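Local coordinates for aminotransferase, class V family protein (Trichomonas vaginalis, PDB 5F8V) that probably catalyses the pyridoxal-phosphate-dependent transfer of an amino group between O-phospho-L-serine and 2-oxoglutarate in serine biosynthesis, at residues G102-K107 with E157-I162; L174-S179 with G194-C199. All coordinates share one frame; numbering follows the deposited sequence.

Contact 1: G102-K107 with E157-I162; sequences GTWSKK and ETIQGI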
loop_
_atom_site.group_PDB
_atom_site.type_symbol
_atom_site.label_atom_id
_atom_site.label_comp_id
_atom_site.label_asym_id
_atom_site.label_seq_id
_atom_site.Cartn_x
_atom_site.Cartn_y
_atom_site.Cartn_z
ATOM N N GLY A 102 1.900 7.157 -24.540
ATOM C CA GLY A 102 2.199 8.295 -23.678
ATOM C C GLY A 102 3.156 7.905 -22.574
ATOM O O GLY A 102 3.862 6.902 -22.679
ATOM N N THR A 103 3.154 8.678 -21.495
ATOM C CA THR A 103 4.143 8.517 -20.427
ATOM C C THR A 103 3.998 7.209 -19.635
ATOM O O THR A 103 4.992 6.574 -19.362
ATOM C CB THR A 103 4.106 9.723 -19.470
ATOM O OG1 THR A 103 4.306 10.920 -20.231
ATOM C CG2 THR A 103 5.164 9.624 -18.396
ATOM N N TRP A 104 2.784 6.805 -19.275
ATOM C CA TRP A 104 2.627 5.648 -18.379
ATOM C C TRP A 104 2.858 4.305 -19.075
ATOM O O TRP A 104 3.510 3.423 -18.507
ATOM C CB TRP A 104 1.282 5.675 -17.650
ATOM C CG TRP A 104 1.158 6.862 -16.742
ATOM C CD1 TRP A 104 0.288 7.899 -16.868
ATOM C CD2 TRP A 104 1.968 7.151 -15.597
ATOM N NE1 TRP A 104 0.489 8.811 -15.865
ATOM C CE2 TRP A 104 1.512 8.375 -15.065
ATOM C CE3 TRP A 104 3.036 6.492 -14.968
ATOM C CZ2 TRP A 104 2.086 8.961 -13.927
ATOM C CZ3 TRP A 104 3.612 7.078 -13.829
ATOM C CH2 TRP A 104 3.133 8.298 -13.328
ATOM N N SER A 105 2.329 4.145 -20.284
ATOM C CA SER A 105 2.626 2.945 -21.084
ATOM C C SER A 105 4.122 2.829 -21.365
ATOM O O SER A 105 4.682 1.733 -21.276
ATOM C CB SER A 105 1.845 2.941 -22.393
ATOM O OG SER A 105 2.024 4.148 -23.096
ATOM N N LYS A 106 4.763 3.965 -21.661
ATOM C CA LYS A 106 6.219 4.004 -21.853
ATOM C C LYS A 106 6.943 3.596 -20.577
ATOM O O LYS A 106 7.905 2.834 -20.642
ATOM C CB LYS A 106 6.704 5.389 -22.305
ATOM C CG LYS A 106 8.173 5.418 -22.756
ATOM C CD LYS A 106 8.752 6.830 -22.751
ATOM C CE LYS A 106 10.182 6.851 -23.293
ATOM N NZ LYS A 106 11.134 6.080 -22.438
ATOM N N LYS A 107 6.499 4.112 -19.431
ATOM C CA LYS A 107 7.049 3.676 -18.137
ATOM C C LYS A 107 6.892 2.169 -17.919
ATOM O O LYS A 107 7.809 1.514 -17.433
ATOM C CB LYS A 107 6.415 4.425 -16.951
ATOM C CG LYS A 107 6.819 5.889 -16.745
ATOM C CD LYS A 107 8.306 6.180 -16.909
ATOM C CE LYS A 107 9.181 5.481 -15.870
ATOM N NZ LYS A 107 10.503 5.067 -16.440
ATOM N N GLU A 157 -4.120 7.825 -21.129
ATOM C CA GLU A 157 -2.854 8.481 -20.773
ATOM C C GLU A 157 -3.154 9.837 -20.139
ATOM O O GLU A 157 -3.693 10.734 -20.781
ATOM C CB GLU A 157 -1.919 8.592 -21.980
ATOM C CG GLU A 157 -1.270 7.269 -22.357
ATOM C CD GLU A 157 -0.128 6.836 -21.446
ATOM O OE1 GLU A 157 0.230 7.581 -20.509
ATOM O OE2 GLU A 157 0.444 5.736 -21.669
ATOM N N THR A 158 -2.819 9.939 -18.858
ATOM C CA THR A 158 -3.226 11.030 -17.975
ATOM C C THR A 158 -2.574 12.375 -18.364
ATOM O O THR A 158 -3.225 13.431 -18.324
ATOM C CB THR A 158 -2.881 10.628 -16.512
ATOM O OG1 THR A 158 -3.292 9.269 -16.298
ATOM C CG2 THR A 158 -3.567 11.473 -15.489
ATOM N N ILE A 159 -1.310 12.327 -18.771
ATOM C CA ILE A 159 -0.540 13.540 -19.085
ATOM C C ILE A 159 -0.826 14.047 -20.510
ATOM O O ILE A 159 -0.911 15.259 -20.740
ATOM C CB ILE A 159 0.973 13.303 -18.859
ATOM C CG1 ILE A 159 1.225 12.934 -17.394
ATOM C CG2 ILE A 159 1.791 14.535 -19.248
ATOM C CD1 ILE A 159 2.564 12.275 -17.139
ATOM N N GLN A 160 -0.965 13.119 -21.454
ATOM C CA GLN A 160 -1.222 13.463 -22.854
ATOM C C GLN A 160 -2.715 13.671 -23.156
ATOM O O GLN A 160 -3.059 14.339 -24.130
ATOM C CB GLN A 160 -0.645 12.397 -23.775
ATOM C CG GLN A 160 0.878 12.382 -23.851
ATOM C CD GLN A 160 1.551 11.747 -22.651
ATOM O OE1 GLN A 160 1.016 10.835 -22.027
ATOM N NE2 GLN A 160 2.735 12.226 -22.327
ATOM N N GLY A 161 -3.596 13.116 -22.331
ATOM C CA GLY A 161 -5.038 13.170 -22.601
ATOM C C GLY A 161 -5.466 12.372 -23.827
ATOM O O GLY A 161 -6.331 12.816 -24.579
ATOM N N ILE A 162 -4.850 11.203 -24.015
ATOM C CA ILE A 162 -5.167 10.268 -25.118
ATOM C C ILE A 162 -5.871 9.028 -24.539
ATOM O O ILE A 162 -5.294 8.332 -23.718
ATOM C CB ILE A 162 -3.891 9.854 -25.882
ATOM C CG1 ILE A 162 -3.229 11.108 -26.482
ATOM C CG2 ILE A 162 -4.209 8.850 -26.996
ATOM C CD1 ILE A 162 -1.970 10.859 -27.284
#
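Glu157 reaches across to the first turn of helix 103-115 and takes up two backbone N-H groups there. Its CG lies anti to the carbonyl carbon, and a bend about CB-CG (chi2 -76°) turns CD and the carboxylate toward the helix. CG and CD pass alongside Gly102 at the N-cap, Glu157 CD coming to 3.5 Å from Gly102 CA. At the tip the two oxygens divide the work. Glu157 OE1 accepts Trp104 N at 2.9 Å, while Glu157 OE2 accepts Ser105 N at 2.8 Å, each through the syn lone pair. Glu157 OE2 also receives the hydroxyl of Ser105, with Ser105 OG 2.7 Å away and nearly in line with the C-O bond. Three bonds therefore hold the carboxylate, fixing its rotation; its plane is only 2° from that of the Trp104 indole. The positive end of the helix dipole would be expected to favour its ionised form.

Gln160 deals with the remaining N-H of the turn. Gln160 OE1 is 3.1 Å from Thr103 N, which approaches from above the carbonyl plane, and Gln160 NE2 donates to Thr103 OG1 at 2.9 Å, in the amide plane and almost straight (171°). Gly102, lacking a side chain, allows Gln160 OE1 within 3.3 Å of its CA. Ile159 CD1 packs against CB and CG2 of Thr103. Thr158 OG1 and CB come near NE1 of Trp104 obliquely, but Thr158 OG1 is hydrogen-bonded to Ser180 and to O3 of the modified Lys202, the cofactor-bearing residue. At Glu157 the backbone forms a G1 beta bulge, with Gly161 and Ile162 opposite. The whole is a helix N-terminus, Gly102 at the N-cap, whose first N-H groups are taken up by side chains distant in sequence, beside the pyridoxal-phosphate site.

Contact 2: L174-S179 with G194-C199; sequences LIIDMS and GCIFAC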
loop_
_atom_site.group_PDB
_atom_site.type_symbol
_atom_site.label_atom_id
_atom_site.label_comp_id
_atom_site.label_asym_id
_atom_site.label_seq_id
_atom_site.Cartn_x
_atom_site.Cartn_y
_atom_site.Cartn_z
ATOM N N LEU A 174 -4.990 -8.908 -23.924
ATOM C CA LEU A 174 -4.713 -7.522 -23.547
ATOM C C LEU A 174 -4.375 -7.430 -22.074
ATOM O O LEU A 174 -5.034 -8.066 -21.231
ATOM C CB LEU A 174 -5.928 -6.639 -23.826
ATOM C CG LEU A 174 -6.398 -6.536 -25.282
ATOM C CD1 LEU A 174 -7.791 -5.928 -25.326
ATOM C CD2 LEU A 174 -5.423 -5.732 -26.128
ATOM N N ILE A 175 -3.352 -6.641 -21.766
ATOM C CA ILE A 175 -3.083 -6.226 -20.396
ATOM C C ILE A 175 -3.190 -4.707 -20.379
ATOM O O ILE A 175 -2.402 -4.030 -21.044
ATOM C CB ILE A 175 -1.707 -6.694 -19.900
ATOM C CG1 ILE A 175 -1.672 -8.232 -19.900
ATOM C CG2 ILE A 175 -1.444 -6.128 -18.509
ATOM C CD1 ILE A 175 -0.469 -8.862 -19.256
ATOM N N ILE A 176 -4.155 -4.190 -19.618
ATOM C CA ILE A 176 -4.596 -2.816 -19.755
ATOM C C ILE A 176 -4.399 -2.026 -18.455
ATOM O O ILE A 176 -4.937 -2.396 -17.398
ATOM C CB ILE A 176 -6.081 -2.728 -20.199
ATOM C CG1 ILE A 176 -6.388 -3.766 -21.294
ATOM C CG2 ILE A 176 -6.408 -1.320 -20.660
ATOM C CD1 ILE A 176 -7.757 -3.652 -21.928
ATOM N N ASP A 177 -3.630 -0.940 -18.536
ATOM C CA ASP A 177 -3.546 0.023 -17.423
ATOM C C ASP A 177 -4.724 0.975 -17.535
ATOM O O ASP A 177 -4.757 1.843 -18.422
ATOM C CB ASP A 177 -2.220 0.789 -17.444
ATOM C CG ASP A 177 -2.055 1.752 -16.254
ATOM O OD1 ASP A 177 -2.922 1.828 -15.361
ATOM O OD2 ASP A 177 -1.027 2.439 -16.219
ATOM N N MET A 178 -5.687 0.800 -16.627
ATOM C CA MET A 178 -6.858 1.651 -16.542
ATOM C C MET A 178 -6.824 2.525 -15.297
ATOM O O MET A 178 -7.880 2.881 -14.742
ATOM C CB MET A 178 -8.099 0.773 -16.527
ATOM C CG MET A 178 -8.318 0.031 -17.836
ATOM S SD MET A 178 -9.929 -0.767 -17.776
ATOM C CE MET A 178 -10.202 -1.136 -19.513
ATOM N N SER A 179 -5.623 2.889 -14.859
ATOM C CA SER A 179 -5.481 3.621 -13.591
ATOM C C SER A 179 -6.330 4.890 -13.576
ATOM O O SER A 179 -7.120 5.102 -12.648
ATOM C CB SER A 179 -4.013 3.909 -13.297
ATOM O OG SER A 179 -3.367 2.721 -12.861
ATOM N N GLY A 194 -6.583 -10.360 -20.875
ATOM C CA GLY A 194 -5.802 -11.163 -19.955
ATOM C C GLY A 194 -5.820 -10.553 -18.565
ATOM O O GLY A 194 -6.073 -11.254 -17.577
ATOM N N CYS A 195 -5.561 -9.244 -18.485
ATOM C CA CYS A 195 -5.467 -8.551 -17.199
ATOM C C CYS A 195 -5.829 -7.065 -17.299
ATOM O O CYS A 195 -5.447 -6.391 -18.250
ATOM C CB CYS A 195 -4.060 -8.700 -16.627
ATOM S SG CYS A 195 -3.770 -7.854 -15.050
ATOM N N ILE A 196 -6.584 -6.579 -16.321
ATOM C CA ILE A 196 -6.842 -5.154 -16.159
ATOM C C ILE A 196 -6.386 -4.786 -14.771
ATOM O O ILE A 196 -6.615 -5.541 -13.814
ATOM C CB ILE A 196 -8.337 -4.808 -16.359
ATOM C CG1 ILE A 196 -8.683 -4.853 -17.846
ATOM C CG2 ILE A 196 -8.682 -3.434 -15.795
ATOM C CD1 ILE A 196 -10.168 -4.864 -18.147
ATOM N N PHE A 197 -5.746 -3.628 -14.657
ATOM C CA PHE A 197 -5.383 -3.098 -13.348
ATOM C C PHE A 197 -5.553 -1.585 -13.265
ATOM O O PHE A 197 -5.568 -0.882 -14.284
ATOM C CB PHE A 197 -3.965 -3.531 -12.938
ATOM C CG PHE A 197 -2.866 -2.833 -13.682
ATOM C CD1 PHE A 197 -2.516 -3.234 -14.970
ATOM C CD2 PHE A 197 -2.141 -1.796 -13.081
ATOM C CE1 PHE A 197 -1.486 -2.601 -15.649
ATOM C CE2 PHE A 197 -1.122 -1.151 -13.768
ATOM C CZ PHE A 197 -0.791 -1.554 -15.047
ATOM N N ALA A 198 -5.680 -1.113 -12.024
ATOM C CA ALA A 198 -5.879 0.294 -11.721
ATOM C C ALA A 198 -5.464 0.590 -10.289
ATOM O O ALA A 198 -5.898 -0.095 -9.363
ATOM C CB ALA A 198 -7.335 0.674 -11.919
ATOM N N CYS A 199 -4.618 1.604 -10.113
ATOM C CA CYS A 199 -4.339 2.145 -8.785
ATOM C C CYS A 199 -5.584 2.893 -8.332
ATOM O O CYS A 199 -6.349 3.366 -9.163
ATOM C CB CYS A 199 -3.117 3.062 -8.826
ATOM S SG CYS A 199 -3.316 4.535 -9.856
HETATM O O HOH W 1 -8.411 4.870 -10.084
#
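Phe197 swings its ring across to the neighbouring strand and lays it over the backbone of Asp177, whose CA sits 4.2 Å from the ring centroid in a CH-pi contact. The two strands are parallel neighbours in the central mixed sheet of the fold-type I aminotransferase domain. Phe197 CG lies between its backbone N and carbonyl carbon (chi1 73°), which directs the ring to this side; Phe197 CZ then meets Asp177 CB at 3.6 Å, and ring and carboxylate planes are 14° apart. Asp177 OD2 comes close to the pyridine nitrogen of the cofactor on Lys202, consistent with the aspartate that faces this atom in the family.

A ladder of backbone bonds holds the strands in register, from Cys195 N to Leu174 O up to Met178 N to Phe197 O. Leu174 O also accepts Gly194 N, so it serves two successive N-H groups. On the other face Ile176 packs on Ile196, and Met178 SD touches Ile196 CG2 at 3.5 Å.

Past the strand end, Asp177 OD1 takes both N and OG of Ser179, closing an Asx turn. Ser179 OG in turn accepts Cys199 N at 3.2 Å, nearly straight at 171°. One water then donates to Ser179 O at 2.9 Å and to Cys199 O at 2.7 Å, bridging the two segments.

Reading from the N terminus, contact 1 closes first: the chain leaves 102-107 along helix 103-115, runs through strands 121-124 and 148-154, and returns at 157-162, so that a helix start is joined to the loop following a central strand. Only then does contact 2 open, with 14 residues between its segments, strands 174-177 and 193-199 lying next to each other in the sheet. The two loops follow in series; neither nests in nor crosses the other. Their centres lie about 14 Å apart, yet they touch where Trp104 CB packs 4.2 Å from Asp177 OD2. Thr158 of contact 1 and Asp177 of contact 2 both approach the modified Lys202, so loop and sheet meet at the cofactor.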